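Local coordinates for putative nitrite reductase NADPH (Small subunit) oxidoreductase protein (Vibrio parahaemolyticus RIMD 2210633, PDB 3C0D) that probably acts as the small subunit of an NAD(P)H-dependent nitrite reductase and belongs to the Rieske-like [2Fe-2S] domain family, at residues T22-E26 with G27-A31; G61-G65 with E66-A70; V98-D102 with N103-Y107. All coordinates share one frame; numbering follows the deposited sequence.

Interaction 1 of 3, residues T22-E26 with G27-A31; sequences TVLIE and GERVA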
loop_
_atom_site.group_PDB
_atom_site.type_symbol
_atom_site.label_atom_id
_atom_site.label_comp_id
_atom_site.label_asym_id
_atom_site.label_seq_id
_atom_site.Cartn_x
_atom_site.Cartn_y
_atom_site.Cartn_z
ATOM N N THR A 22 -2.162 -5.768 6.440
ATOM C CA THR A 22 -3.474 -5.315 6.041
ATOM C C THR A 22 -4.061 -4.524 7.169
ATOM O O THR A 22 -3.716 -4.743 8.327
ATOM C CB THR A 22 -4.419 -6.487 5.763
ATOM O OG1 THR A 22 -4.624 -7.219 6.978
ATOM C CG2 THR A 22 -3.835 -7.411 4.693
ATOM N N VAL A 23 -4.935 -3.590 6.816
ATOM C CA VAL A 23 -5.643 -2.739 7.763
ATOM C C VAL A 23 -6.906 -2.327 7.050
ATOM O O VAL A 23 -7.065 -2.562 5.852
ATOM C CB VAL A 23 -4.883 -1.443 8.117
ATOM C CG1 VAL A 23 -3.663 -1.764 8.982
ATOM C CG2 VAL A 23 -4.494 -0.710 6.832
ATOM N N LEU A 24 -7.799 -1.697 7.786
ATOM C CA LEU A 24 -9.058 -1.251 7.225
ATOM C C LEU A 24 -9.137 0.263 7.341
ATOM O O LEU A 24 -8.831 0.841 8.397
ATOM C CB LEU A 24 -10.223 -1.874 8.002
ATOM C CG LEU A 24 -11.027 -3.043 7.438
ATOM C CD1 LEU A 24 -10.142 -4.033 6.684
ATOM C CD2 LEU A 24 -11.742 -3.711 8.609
ATOM N N ILE A 25 -9.520 0.907 6.250
ATOM C CA ILE A 25 -9.690 2.343 6.272
ATOM C C ILE A 25 -11.117 2.587 5.839
ATOM O O ILE A 25 -11.481 2.364 4.690
ATOM C CB ILE A 25 -8.708 3.060 5.345
ATOM C CG1 ILE A 25 -7.277 2.782 5.808
ATOM C CG2 ILE A 25 -8.985 4.568 5.360
ATOM C CD1 ILE A 25 -6.249 3.621 5.101
ATOM N N GLU A 26 -11.931 3.004 6.797
ATOM C CA GLU A 26 -13.326 3.266 6.539
ATOM C C GLU A 26 -13.955 2.199 5.663
ATOM O O GLU A 26 -14.583 2.509 4.658
ATOM C CB GLU A 26 -13.487 4.646 5.902
ATOM C CG GLU A 26 -13.432 5.760 6.931
ATOM C CD GLU A 26 -14.514 5.610 8.003
ATOM O OE1 GLU A 26 -15.722 5.713 7.667
ATOM O OE2 GLU A 26 -14.154 5.383 9.183
ATOM N N GLY A 27 -13.763 0.938 6.040
ATOM C CA GLY A 27 -14.372 -0.157 5.303
ATOM C C GLY A 27 -13.652 -0.825 4.147
ATOM O O GLY A 27 -13.958 -1.967 3.804
ATOM N N GLU A 28 -12.699 -0.135 3.534
ATOM C CA GLU A 28 -11.978 -0.707 2.410
ATOM C C GLU A 28 -10.721 -1.452 2.840
ATOM O O GLU A 28 -10.042 -1.047 3.771
ATOM C CB GLU A 28 -11.625 0.397 1.419
ATOM C CG GLU A 28 -12.843 1.085 0.821
ATOM C CD GLU A 28 -12.474 2.108 -0.251
ATOM O OE1 GLU A 28 -11.723 1.744 -1.194
ATOM O OE2 GLU A 28 -12.945 3.267 -0.148
ATOM N N ARG A 29 -10.422 -2.549 2.153
ATOM C CA ARG A 29 -9.247 -3.356 2.454
ATOM C C ARG A 29 -8.001 -2.647 1.999
ATOM O O ARG A 29 -7.841 -2.419 0.807
ATOM C CB ARG A 29 -9.283 -4.675 1.703
ATOM C CG ARG A 29 -8.613 -5.789 2.465
ATOM C CD ARG A 29 -9.668 -6.495 3.238
ATOM N NE ARG A 29 -10.901 -5.749 3.116
ATOM C CZ ARG A 29 -12.075 -6.250 3.423
ATOM N NH1 ARG A 29 -12.145 -7.500 3.861
ATOM N NH2 ARG A 29 -13.166 -5.510 3.298
ATOM N N VAL A 30 -7.099 -2.335 2.926
ATOM C CA VAL A 30 -5.866 -1.633 2.580
ATOM C C VAL A 30 -4.606 -2.412 2.963
ATOM O O VAL A 30 -4.578 -3.133 3.963
ATOM C CB VAL A 30 -5.824 -0.250 3.266
ATOM C CG1 VAL A 30 -4.608 0.525 2.815
ATOM C CG2 VAL A 30 -7.092 0.511 2.957
ATOM N N ALA A 31 -3.565 -2.260 2.156
ATOM C CA ALA A 31 -2.296 -2.926 2.408
ATOM C C ALA A 31 -1.249 -1.864 2.719
ATOM O O ALA A 31 -1.024 -0.972 1.911
ATOM C CB ALA A 31 -1.872 -3.749 1.182
#

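Interaction 2 of 3, residues G61-G65 with E66-A70; sequences GDING and EMCVA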
loop_
_atom_site.group_PDB
_atom_site.type_symbol
_atom_site.label_atom_id
_atom_site.label_comp_id
_atom_site.label_asym_id
_atom_site.label_seq_id
_atom_site.Cartn_x
_atom_site.Cartn_y
_atom_site.Cartn_z
ATOM N N GLY A 61 9.858 -4.958 -4.452
ATOM C CA GLY A 61 11.144 -4.902 -5.127
ATOM C C GLY A 61 11.248 -3.627 -5.930
ATOM O O GLY A 61 10.254 -2.930 -6.090
ATOM N N ASP A 62 12.436 -3.306 -6.437
ATOM C CA ASP A 62 12.598 -2.088 -7.235
ATOM C C ASP A 62 12.575 -2.352 -8.734
ATOM O O ASP A 62 13.115 -3.339 -9.220
ATOM C CB ASP A 62 13.893 -1.339 -6.865
ATOM C CG ASP A 62 14.939 -2.238 -6.222
ATOM O OD1 ASP A 62 14.885 -3.475 -6.430
ATOM O OD2 ASP A 62 15.827 -1.701 -5.514
ATOM N N ILE A 63 11.917 -1.471 -9.466
ATOM C CA ILE A 63 11.849 -1.614 -10.903
ATOM C C ILE A 63 12.163 -0.231 -11.421
ATOM O O ILE A 63 11.431 0.726 -11.148
ATOM C CB ILE A 63 10.458 -2.072 -11.354
ATOM C CG1 ILE A 63 10.188 -3.470 -10.809
ATOM C CG2 ILE A 63 10.373 -2.098 -12.870
ATOM C CD1 ILE A 63 8.797 -3.952 -11.115
ATOM N N ASN A 64 13.272 -0.145 -12.155
ATOM C CA ASN A 64 13.775 1.103 -12.705
ATOM C C ASN A 64 13.641 2.186 -11.641
ATOM O O ASN A 64 13.160 3.290 -11.899
ATOM C CB ASN A 64 13.056 1.488 -14.018
ATOM C CG ASN A 64 11.576 1.790 -13.836
ATOM O OD1 ASN A 64 10.757 0.888 -13.632
ATOM N ND2 ASN A 64 11.226 3.072 -13.914
ATOM N N GLY A 65 14.067 1.840 -10.427
ATOM C CA GLY A 65 14.009 2.774 -9.313
ATOM C C GLY A 65 12.779 2.620 -8.434
ATOM O O GLY A 65 12.696 1.695 -7.617
ATOM N N GLU A 66 11.828 3.542 -8.594
ATOM C CA GLU A 66 10.581 3.527 -7.823
ATOM C C GLU A 66 10.065 2.094 -7.663
ATOM O O GLU A 66 9.808 1.409 -8.653
ATOM C CB GLU A 66 9.536 4.413 -8.520
ATOM C CG GLU A 66 9.402 4.181 -10.022
ATOM C CD GLU A 66 8.392 3.102 -10.363
ATOM O OE1 GLU A 66 7.190 3.296 -10.066
ATOM O OE2 GLU A 66 8.800 2.066 -10.936
HETATM N N MSE A 67 9.911 1.637 -6.421
HETATM C CA MSE A 67 9.471 0.271 -6.230
HETATM C C MSE A 67 8.000 -0.033 -6.165
HETATM O O MSE A 67 7.184 0.780 -5.749
HETATM C CB MSE A 67 10.172 -0.370 -5.041
HETATM C CG MSE A 67 10.121 0.357 -3.748
HETATM SE SE MSE A 67 11.479 -0.530 -2.712
HETATM C CE MSE A 67 12.894 0.786 -2.895
ATOM N N CYS A 68 7.706 -1.258 -6.582
ATOM C CA CYS A 68 6.360 -1.772 -6.662
ATOM C C CYS A 68 6.217 -3.121 -5.964
ATOM O O CYS A 68 7.207 -3.731 -5.530
ATOM C CB CYS A 68 5.990 -1.928 -8.138
ATOM S SG CYS A 68 7.009 -0.900 -9.235
ATOM N N VAL A 69 4.970 -3.578 -5.864
ATOM C CA VAL A 69 4.661 -4.865 -5.255
ATOM C C VAL A 69 4.064 -5.814 -6.305
ATOM O O VAL A 69 3.126 -5.465 -7.028
ATOM C CB VAL A 69 3.674 -4.705 -4.082
ATOM C CG1 VAL A 69 2.464 -3.922 -4.523
ATOM C CG2 VAL A 69 3.264 -6.071 -3.576
ATOM N N ALA A 70 4.631 -7.011 -6.381
ATOM C CA ALA A 70 4.171 -8.033 -7.314
ATOM C C ALA A 70 3.006 -8.850 -6.721
ATOM O O ALA A 70 3.126 -9.427 -5.630
ATOM C CB ALA A 70 5.334 -8.967 -7.672
#

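Interaction 3 of 3, residues V98-D102 with N103-Y107; sequences VTVDD and NQVCY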
loop_
_atom_site.group_PDB
_atom_site.type_symbol
_atom_site.label_atom_id
_atom_site.label_comp_id
_atom_site.label_asym_id
_atom_site.label_seq_id
_atom_site.Cartn_x
_atom_site.Cartn_y
_atom_site.Cartn_z
ATOM N N VAL A 98 -0.661 8.684 3.357
ATOM C CA VAL A 98 -0.261 8.274 4.701
ATOM C C VAL A 98 0.976 8.995 5.251
ATOM O O VAL A 98 1.924 9.281 4.518
ATOM C CB VAL A 98 -0.003 6.749 4.730
ATOM C CG1 VAL A 98 0.382 6.300 6.125
ATOM C CG2 VAL A 98 -1.237 6.011 4.280
ATOM N N THR A 99 0.959 9.279 6.552
ATOM C CA THR A 99 2.082 9.945 7.210
ATOM C C THR A 99 2.422 9.263 8.530
ATOM O O THR A 99 1.589 8.565 9.118
ATOM C CB THR A 99 1.787 11.427 7.500
ATOM O OG1 THR A 99 0.584 11.540 8.277
ATOM C CG2 THR A 99 1.642 12.193 6.202
ATOM N N VAL A 100 3.652 9.480 8.992
ATOM C CA VAL A 100 4.134 8.901 10.244
ATOM C C VAL A 100 4.795 9.991 11.080
ATOM O O VAL A 100 5.896 10.441 10.769
ATOM C CB VAL A 100 5.169 7.793 9.972
ATOM C CG1 VAL A 100 5.485 7.049 11.252
ATOM C CG2 VAL A 100 4.645 6.859 8.891
ATOM N N ASP A 101 4.120 10.420 12.140
ATOM C CA ASP A 101 4.663 11.455 12.999
ATOM C C ASP A 101 5.726 10.911 13.944
ATOM O O ASP A 101 6.897 10.880 13.579
ATOM C CB ASP A 101 3.533 12.141 13.746
ATOM C CG ASP A 101 2.556 12.816 12.796
ATOM O OD1 ASP A 101 3.024 13.623 11.952
ATOM O OD2 ASP A 101 1.334 12.530 12.880
ATOM N N ASP A 102 5.363 10.489 15.147
ATOM C CA ASP A 102 6.390 9.932 16.026
ATOM C C ASP A 102 6.605 8.527 15.495
ATOM O O ASP A 102 7.495 8.285 14.681
ATOM C CB ASP A 102 5.910 9.914 17.473
ATOM C CG ASP A 102 6.605 10.969 18.333
ATOM O OD1 ASP A 102 7.093 11.990 17.783
ATOM O OD2 ASP A 102 6.655 10.774 19.565
ATOM N N ASN A 103 5.791 7.596 15.962
ATOM C CA ASN A 103 5.846 6.237 15.450
ATOM C C ASN A 103 4.389 5.938 15.178
ATOM O O ASN A 103 3.953 4.792 15.141
ATOM C CB ASN A 103 6.438 5.270 16.474
ATOM C CG ASN A 103 7.947 5.173 16.368
ATOM O OD1 ASN A 103 8.494 4.996 15.278
ATOM N ND2 ASN A 103 8.628 5.282 17.503
ATOM N N GLN A 104 3.646 7.018 14.987
ATOM C CA GLN A 104 2.226 6.950 14.730
ATOM C C GLN A 104 1.979 7.026 13.240
ATOM O O GLN A 104 2.360 7.999 12.579
ATOM C CB GLN A 104 1.512 8.112 15.427
ATOM C CG GLN A 104 0.014 8.100 15.278
ATOM C CD GLN A 104 -0.583 6.808 15.773
ATOM O OE1 GLN A 104 -0.361 6.407 16.916
ATOM N NE2 GLN A 104 -1.341 6.138 14.912
ATOM N N VAL A 105 1.359 5.990 12.702
ATOM C CA VAL A 105 1.048 5.984 11.290
ATOM C C VAL A 105 -0.403 6.417 11.165
ATOM O O VAL A 105 -1.281 5.873 11.828
ATOM C CB VAL A 105 1.234 4.594 10.687
ATOM C CG1 VAL A 105 0.871 4.617 9.229
ATOM C CG2 VAL A 105 2.668 4.156 10.877
ATOM N N CYS A 106 -0.648 7.424 10.339
ATOM C CA CYS A 106 -1.997 7.923 10.151
ATOM C C CYS A 106 -2.351 7.964 8.677
ATOM O O CYS A 106 -1.482 7.870 7.810
ATOM C CB CYS A 106 -2.120 9.349 10.707
ATOM S SG CYS A 106 -1.935 9.549 12.482
ATOM N N TYR A 107 -3.636 8.103 8.392
ATOM C CA TYR A 107 -4.068 8.241 7.017
ATOM C C TYR A 107 -4.738 9.611 6.978
ATOM O O TYR A 107 -5.324 10.050 7.966
ATOM C CB TYR A 107 -5.017 7.109 6.627
ATOM C CG TYR A 107 -6.389 7.134 7.235
ATOM C CD1 TYR A 107 -7.418 7.876 6.657
ATOM C CD2 TYR A 107 -6.693 6.339 8.331
ATOM C CE1 TYR A 107 -8.733 7.810 7.156
ATOM C CE2 TYR A 107 -8.002 6.265 8.841
ATOM C CZ TYR A 107 -9.018 6.997 8.247
ATOM O OH TYR A 107 -10.307 6.879 8.728
#

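Interaction 1 of 3, residues T22-E26 with G27-A31
Val30 meets Val23 and Ile25 on one face of a beta hairpin, while Leu24 and Arg29 lie alongside each other on the opposite face. The hairpin is of the two-residue kind, closed by a type I' turn from Ile25 to Glu28. Strands 22-25 and 28-31 run antiparallel but are strongly twisted: the N-to-C directions of the two short segments make 139°. Val30 meets apolar atoms of both Val23 and Ile25. Val30 CB lies 3.8 Å from Val23 CG2 across the hydrogen-bonded pair. Val30 CG2 lies 3.6 Å from Ile25 CG1, the two side chains meeting aslant. The valine is turned with CG1 anti to its backbone N (chi1 -175°), which sends CG2 toward Ile25. Branched side chains suit these extended positions, and Trp96 packs against both Ile25 and Val30. On the other face the CD1 methyl of Leu24 sits over one face of the Arg29 guanidinium group, 4.0 Å from Arg29 NE. Arg29 also makes a cation-pi contact with Tyr53, and Glu28 carries its charge to a salt bridge with Lys94.

At the turn, Glu26 and Gly27 both have positive phi. Gly27 suits its corner because a side chain at these backbone angles would be jammed against the preceding carbonyl. Four backbone bonds hold the two strands together, a pair between Val23 and Val30 and a pair between Ile25 and Glu28. Of the latter, the bond from Ile25 N to Glu28 O is 3.2 Å long and nearly straight at 170°, whereas Glu28 N lies 3.0 Å from Ile25 O, well above its carbonyl plane.

Interaction 2 of 3, residues G61-G65 with E66-A70
Glu66 folds back over Ile63 and Asn64 at the tip of a tight chain reversal. Its CB leaves the backbone pointing away from residues 61-65 overall, and the later bends bring the chain back. CG is held between the backbone N and the carbonyl carbon (chi1 47°), and a bend at chi2 then curls the chain over the loop. From there Glu66 CD comes 3.9 Å from Ile63 O. Glu66 OE2 reaches 3.0 Å from Ile63 O; both are acceptors, so this is a close approach and not a hydrogen bond, probably somewhat repulsive. Glu66 OE2 also lies 3.5 Å from Asn64 OD1, with the amide and carboxylate planes 31° apart.

This loop joins strands 59-62 and 67-70 as a beta hairpin, part of a small three-stranded antiparallel sheet completed by strand 77-79. Asn64 has a left-handed backbone conformation, which asparagine tolerates well, and the backbone angles of Gly65 would press any side chain against the preceding carbonyl, so glycine fits there. Beside the turn, Ile63 CD1 packs 4.0 Å from Cys68 SG, two apolar groups whose side chains both also touch Leu86. Further along, Gly61 and Cys68 form a hydrogen-bonded antiparallel pair. Gly61 N donates to Cys68 O at 3.1 Å with an N-H...O angle of 157°, arriving almost in line with the carbonyl bond.

Interaction 3 of 3, residues V98-D102 with N103-Y107
Thr99 and Cys106 form the hydrogen-bonded pair at the middle of an antiparallel hairpin whose strands, 98-100 and 104-107, run 159° apart. Cys106 N donates to Thr99 O at 2.8 Å and almost straight, 173°, while the return bond from Thr99 N to Cys106 O is longer, 3.1 Å. Nearer the loop, Asp101 N donates to Gln104 O at 3.0 Å, a more bent bond, and the chain turns through Asp101, Asp102 and Asn103, polar residues suited to an exposed reversal.

Three valines gather on one face. Val105 sits opposite Val100 but straddles both valines of the other strand: Val105 CG1 lies 3.6 Å from Val98 CG1, and Val105 CG2 lies 3.9 Å from Val100 CG2. The torsion about the CA-CB bond of Val105 (chi1 179°) carries CG1 to Val98 and CG2 to Val100. Beta-branched residues favour such extended backbone, and their short methyl branches pack closely across the pair. Thr99 and Cys106 share the other face, with Thr99 OG1 4.2 Å from Cys106 CB. Gln104 bends so that its NE2 donates to Val105 O at 3.1 Å, approaching from above the carbonyl plane and thus giving that backbone oxygen a side-chain partner.

The valine face is continued by strand 39-47, where Val98 touches Ala42 and Val100 touches Val40. Strand 104-108 lies between strand 95-100 and strand 6-11, to which it is also bonded through its backbone, and Asp101 makes a salt bridge to Lys6 of that outer strand.

The three hairpins follow one another along the chain, each closing before the next opens, and all belong to the Rieske-like domain. Interactions 1 and 3 belong to the same large, curled antiparallel sheet. Their centres are 15 Å apart, and strand 39-47 pairs with a strand of each. They also touch directly: Tyr107 CE1 packs on Ile25 CG2 at 3.7 Å. Interaction 2 stands apart in the separate three-stranded sheet, its centre about 22 Å from that of interaction 1 and 23 Å from that of interaction 3, without touching either. The all-beta protein is thus built as two sheets, one carrying the first and last hairpins, the other formed by strands 59-62, 67-70 and 77-79, which fall between them in the chain.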